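Local coordinates for protein agrin (Gallus gallus, PDB 1PZ7) that probably directs the clustering of acetylcholine receptors at the neuromuscular junction, an activity modulated by alternative splicing and calcium binding, at residues 16-19 against 20-23; 125-128 against 129-132. All blocks are in the same frame, centred on the assembly; numbering follows the deposited sequence.

Both contacts lie at turns that leave strands of the larger antiparallel sheet in the laminin G beta sandwich, their centres about 25 Å apart, and neither touches the other. Contact 1 carries the chain from strand 15-18 over to strand 23-26 at the edge of the second sheet, whereas contact 2 turns within one sheet, as the hairpin between strands 122-127 and 133-136. Each is partly buried and uses a carboxylate: Asp-18 takes two backbone N-H groups, one weakly, and Glu-130, reaching back from the last position of its turn, takes one. Contact 1 adds a salt bridge on its solvent side and a sulfur-aromatic contact on its buried side; contact 2 ties its carboxylate to hydroxyls of strand 98-103.

Contact 1: residues 16-19 against 20-23; sequences AFDG and RTYM
An Asx turn, Asp-18 OD2 to Arg-20 N, ends strand 15-18 and starts the crossing from one sheet of the laminin G sandwich to the other. Asp-18 OD2 accepts a hydrogen bond from the backbone N of Arg-20 at 2.8 Å, on the anti side of the carboxylate and somewhat out of its plane; a weak second bond comes from Thr-21 N. With chi1 at 69°, CG of Asp-18 sits between its own N and carbonyl carbon, which swings the carboxylate forward over the turn. The grip is returned by a straighter bond: Asp-18 N donates at 173° to Thr-21 OG1, 3.1 Å away.

The other carboxylate oxygen, Asp-18 OD1, meets NH2 of Arg-20 in a salt bridge of 3.1 Å, approached from above the carboxylate plane rather than within it. A bend at chi3 brings the guanidinium back toward Asp-18, and a water bridges Arg-20 NE to Asp-18 O. At the phi of Gly-19, 108°, a CB would be jammed against the carbonyl O of Asp-18, so a residue without a side chain suits the turn.

The buried side is largely apolar. Thr-21 CG2 packs 3.7 Å from Phe-17 CD1, while Thr-21 O lies at the ring's edge, near its plane. Strand 23-26 begins with Met-23, whose backbone pairs with Leu-152 and whose side chain also touches Ala-192 and Pro-196. Met-23 SD stands 4.5 Å from the centroid of the Phe-17 ring in an oblique Met-aromatic contact, with the methyl CE of Met-23 3.4 Å from Phe-17 CZ.

Contact 2: residues 125-128 against 129-132; sequences LQVG and NEAP
Glu-130 folds back over Val-127, and its side chain follows the backbone of that residue atom by atom. Glu-130 CB lies 3.6 Å from Val-127 O, and Glu-130 CG is nearer still to the same oxygen, at 3.3 Å. This course follows from chi1 of 77°, which sets CG between the backbone N and carbonyl carbon of Glu-130; beyond it the chain is extended and runs obliquely across Val-127. CD passes about equally close to Val-127 N and O, and at the tip Glu-130 OE2 accepts a hydrogen bond from Val-127 N at 2.8 Å through its anti lone pair, with an N-H...O angle of 159°. OE2 also bonds Ser-102 OG, and OE1 bonds Thr-103 OG1, which gives both carboxylate oxygens partners on strand 98-103 of the other sheet.

The backbone here forms a type II' beta turn from Val-127 to Glu-130, which begins the hairpin connection that continues through Ala-131 and Pro-132 to strand 133-136. Gly-128 takes its second position, with the positive phi (59°) this turn type requires there, and Glu-130 N closes the turn on Val-127 O at 3.3 Å. The Val-127 side chain packs on Val-104 and Ile-106, and Val-127 CB is 3.4 Å from Glu-130 OE2, so that the carboxylate tip is flanked by an apolar branch point.

On the more open flank Gln-126 extends alongside Pro-132, the two side chains pointing the same way. CG of Gln-126 rests 3.4 Å from Glu-130 O. Farther down the hairpin, Pro-132 CA makes a C-H...O contact of 3.4 Å with Leu-125 O.

Contact 1: residues 16-19 against 20-23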
ATOM      1  N   ALA A  16       5.657  12.040  -8.156  1.00  9.08           N
ATOM      2  CA  ALA A  16       4.821  11.640  -9.279  1.00  9.17           C
ATOM      3  C   ALA A  16       5.131  10.217  -9.705  1.00  8.89           C
ATOM      4  O   ALA A  16       6.285   9.789  -9.680  1.00  8.79           O
ATOM      5  CB  ALA A  16       5.022  12.586 -10.447  1.00  9.29           C
ATOM      6  N   PHE A  17       4.080   9.506 -10.106  1.00  8.62           N
ATOM      7  CA  PHE A  17       4.162   8.129 -10.570  1.00  8.45           C
ATOM      8  C   PHE A  17       3.570   8.087 -11.971  1.00  8.38           C
ATOM      9  O   PHE A  17       2.446   8.542 -12.184  1.00  8.45           O
ATOM     10  CB  PHE A  17       3.397   7.210  -9.614  1.00  8.35           C
ATOM     11  CG  PHE A  17       4.041   7.093  -8.266  1.00  8.95           C
ATOM     12  CD1 PHE A  17       4.772   5.967  -7.931  1.00  9.33           C
ATOM     13  CD2 PHE A  17       3.954   8.127  -7.348  1.00  9.52           C
ATOM     14  CE1 PHE A  17       5.385   5.872  -6.700  1.00  9.42           C
ATOM     15  CE2 PHE A  17       4.566   8.031  -6.123  1.00 10.27           C
ATOM     16  CZ  PHE A  17       5.282   6.904  -5.798  1.00 10.49           C
ATOM     17  N   ASP A  18       4.328   7.561 -12.929  1.00  8.36           N
ATOM     18  CA  ASP A  18       3.903   7.589 -14.327  1.00  8.65           C
ATOM     19  C   ASP A  18       3.354   6.270 -14.861  1.00  8.75           C
ATOM     20  O   ASP A  18       3.067   6.163 -16.048  1.00  8.64           O
ATOM     21  CB  ASP A  18       5.061   8.054 -15.211  1.00  8.40           C
ATOM     22  CG  ASP A  18       6.189   7.040 -15.291  1.00  9.00           C
ATOM     23  OD1 ASP A  18       7.193   7.333 -15.975  1.00 10.69           O
ATOM     24  OD2 ASP A  18       6.156   5.932 -14.720  1.00  9.08           O
ATOM     25  N   GLY A  19       3.199   5.276 -13.995  1.00  9.25           N
ATOM     26  CA  GLY A  19       2.709   3.975 -14.424  1.00  9.62           C
ATOM     27  C   GLY A  19       3.790   2.908 -14.415  1.00 10.14           C
ATOM     28  O   GLY A  19       3.489   1.717 -14.316  1.00 10.12           O
ATOM     29  N   ARG A  20       5.046   3.329 -14.553  1.00 10.67           N
ATOM     30  CA  ARG A  20       6.182   2.415 -14.470  1.00 11.59           C
ATOM     31  C   ARG A  20       6.977   2.684 -13.203  1.00 12.18           C
ATOM     32  O   ARG A  20       7.903   1.942 -12.871  1.00 14.02           O
ATOM     33  CB  ARG A  20       7.115   2.605 -15.656  1.00 11.78           C
ATOM     34  CG  ARG A  20       6.536   2.254 -16.989  1.00 12.28           C
ATOM     35  CD  ARG A  20       7.420   2.726 -18.120  1.00 12.80           C
ATOM     36  NE  ARG A  20       7.541   4.184 -18.106  1.00 13.13           N
ATOM     37  CZ  ARG A  20       8.532   4.873 -18.658  1.00 13.52           C
ATOM     38  NH1 ARG A  20       9.528   4.256 -19.285  1.00 13.34           N
ATOM     39  NH2 ARG A  20       8.526   6.195 -18.580  1.00 13.92           N
ATOM     40  N   THR A  21       6.634   3.769 -12.521  1.00 12.18           N
ATOM     41  CA  THR A  21       7.317   4.174 -11.306  1.00 12.04           C
ATOM     42  C   THR A  21       6.913   3.315 -10.139  1.00 12.20           C
ATOM     43  O   THR A  21       5.735   3.182  -9.834  1.00 12.13           O
ATOM     44  CB  THR A  21       6.930   5.613 -10.931  1.00 12.17           C
ATOM     45  OG1 THR A  21       7.056   6.480 -12.061  1.00 11.86           O
ATOM     46  CG2 THR A  21       7.891   6.182  -9.879  1.00 12.15           C
ATOM     47  N   TYR A  22       7.887   2.740  -9.463  1.00 12.33           N
ATOM     48  CA  TYR A  22       7.585   2.052  -8.232  1.00 12.63           C
ATOM     49  C   TYR A  22       8.828   2.076  -7.365  1.00 12.33           C
ATOM     50  O   TYR A  22       9.951   1.918  -7.854  1.00 12.51           O
ATOM     51  CB  TYR A  22       7.049   0.644  -8.477  1.00 13.05           C
ATOM     52  CG  TYR A  22       8.033  -0.294  -9.114  1.00 13.95           C
ATOM     53  CD1 TYR A  22       8.347  -0.202 -10.459  1.00 16.28           C
ATOM     54  CD2 TYR A  22       8.647  -1.279  -8.369  1.00 15.87           C
ATOM     55  CE1 TYR A  22       9.253  -1.072 -11.041  1.00 16.72           C
ATOM     56  CE2 TYR A  22       9.549  -2.151  -8.937  1.00 16.12           C
ATOM     57  CZ  TYR A  22       9.849  -2.047 -10.268  1.00 16.83           C
ATOM     58  OH  TYR A  22      10.752  -2.928 -10.816  1.00 17.90           O
ATOM     59  N   MET A  23       8.619   2.343  -6.084  1.00 12.12           N
ATOM     60  CA  MET A  23       9.714   2.447  -5.136  1.00 12.42           C
ATOM     61  C   MET A  23       9.674   1.328  -4.153  1.00 12.08           C
ATOM     62  O   MET A  23       8.611   0.967  -3.655  1.00 11.14           O
ATOM     63  CB  MET A  23       9.635   3.729  -4.321  1.00 12.93           C
ATOM     64  CG  MET A  23      10.089   4.928  -5.040  1.00 14.80           C
ATOM     65  SD  MET A  23       8.785   5.409  -6.100  1.00 18.66           S
ATOM     66  CE  MET A  23       8.717   7.095  -5.717  1.00 17.63           C
TER
HETATM   67  O   HOH W   1       4.980   5.197 -18.092  1.00 22.03           O
HETATM   68  O   HOH W   2       3.803   3.904 -11.471  1.00 15.26           O

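Contact 2: residues 125-128 against 129-132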
ATOM      1  N   LEU A 125     -10.444   0.602   6.811  1.00  9.58           N
ATOM      2  CA  LEU A 125     -10.062   1.446   5.697  1.00  9.35           C
ATOM      3  C   LEU A 125     -10.925   2.695   5.710  1.00  9.28           C
ATOM      4  O   LEU A 125     -12.153   2.614   5.767  1.00  9.19           O
ATOM      5  CB  LEU A 125     -10.246   0.707   4.375  1.00  9.44           C
ATOM      6  CG  LEU A 125      -9.972   1.531   3.117  1.00  9.69           C
ATOM      7  CD1 LEU A 125      -8.510   1.976   3.048  1.00  9.54           C
ATOM      8  CD2 LEU A 125     -10.335   0.730   1.883  1.00 10.31           C
ATOM      9  N   GLN A 126     -10.279   3.855   5.676  1.00  9.08           N
ATOM     10  CA  GLN A 126     -10.996   5.121   5.637  1.00  9.30           C
ATOM     11  C   GLN A 126     -10.359   6.053   4.637  1.00  9.08           C
ATOM     12  O   GLN A 126      -9.219   6.475   4.815  1.00  9.22           O
ATOM     13  CB  GLN A 126     -11.017   5.820   7.003  1.00  9.53           C
ATOM     14  CG  GLN A 126     -11.728   7.177   6.940  1.00 11.02           C
ATOM     15  CD  GLN A 126     -11.654   7.984   8.222  1.00 12.56           C
ATOM     16  OE1 GLN A 126     -12.056   9.153   8.244  1.00 15.90           O
ATOM     17  NE2 GLN A 126     -11.146   7.378   9.284  1.00 14.21           N
ATOM     18  N   VAL A 127     -11.108   6.388   3.595  1.00  8.99           N
ATOM     19  CA  VAL A 127     -10.656   7.350   2.609  1.00  9.28           C
ATOM     20  C   VAL A 127     -11.432   8.635   2.883  1.00  9.62           C
ATOM     21  O   VAL A 127     -12.643   8.599   3.111  1.00 10.09           O
ATOM     22  CB  VAL A 127     -10.914   6.846   1.182  1.00  9.15           C
ATOM     23  CG1 VAL A 127     -10.418   7.848   0.155  1.00  8.90           C
ATOM     24  CG2 VAL A 127     -10.241   5.499   0.976  1.00  9.35           C
ATOM     25  N   GLY A 128     -10.745   9.771   2.897  1.00 10.61           N
ATOM     26  CA  GLY A 128     -11.415  11.024   3.190  1.00 11.10           C
ATOM     27  C   GLY A 128     -12.060  10.964   4.560  1.00 11.52           C
ATOM     28  O   GLY A 128     -11.450  10.488   5.518  1.00 11.88           O
ATOM     29  N   ASN A 129     -13.301  11.434   4.659  1.00 12.07           N
ATOM     30  CA  ASN A 129     -14.012  11.437   5.934  1.00 12.42           C
ATOM     31  C   ASN A 129     -15.137  10.402   6.005  1.00 11.84           C
ATOM     32  O   ASN A 129     -16.042  10.521   6.829  1.00 12.18           O
ATOM     33  CB  ASN A 129     -14.566  12.837   6.227  1.00 12.92           C
ATOM     34  CG  ASN A 129     -13.485  13.899   6.231  1.00 15.33           C
ATOM     35  OD1 ASN A 129     -12.557  13.858   7.043  1.00 18.42           O
ATOM     36  ND2 ASN A 129     -13.591  14.858   5.313  1.00 18.66           N
ATOM     37  N   GLU A 130     -15.078   9.377   5.160  1.00 11.23           N
ATOM     38  CA  GLU A 130     -16.114   8.350   5.167  1.00 10.57           C
ATOM     39  C   GLU A 130     -16.075   7.574   6.478  1.00 10.34           C
ATOM     40  O   GLU A 130     -15.063   7.575   7.173  1.00 10.17           O
ATOM     41  CB  GLU A 130     -15.923   7.381   3.996  1.00 10.21           C
ATOM     42  CG  GLU A 130     -14.805   6.368   4.198  1.00 10.27           C
ATOM     43  CD  GLU A 130     -14.631   5.432   3.020  1.00  9.88           C
ATOM     44  OE1 GLU A 130     -15.645   4.950   2.461  1.00  9.91           O
ATOM     45  OE2 GLU A 130     -13.465   5.170   2.656  1.00  8.63           O
ATOM     46  N   ALA A 131     -17.188   6.932   6.824  1.00 10.29           N
ATOM     47  CA  ALA A 131     -17.213   6.045   7.973  1.00 10.15           C
ATOM     48  C   ALA A 131     -16.251   4.908   7.629  1.00 10.27           C
ATOM     49  O   ALA A 131     -16.299   4.374   6.530  1.00 10.09           O
ATOM     50  CB  ALA A 131     -18.613   5.508   8.203  1.00 10.30           C
ATOM     51  N   PRO A 132     -15.337   4.562   8.522  1.00 10.35           N
ATOM     52  CA  PRO A 132     -14.395   3.486   8.222  1.00 10.46           C
ATOM     53  C   PRO A 132     -15.067   2.189   7.805  1.00 10.69           C
ATOM     54  O   PRO A 132     -16.102   1.810   8.345  1.00 10.67           O
ATOM     55  CB  PRO A 132     -13.639   3.309   9.534  1.00 10.73           C
ATOM     56  CG  PRO A 132     -13.698   4.648  10.157  1.00 10.64           C
ATOM     57  CD  PRO A 132     -15.068   5.170   9.837  1.00 10.42           C
TER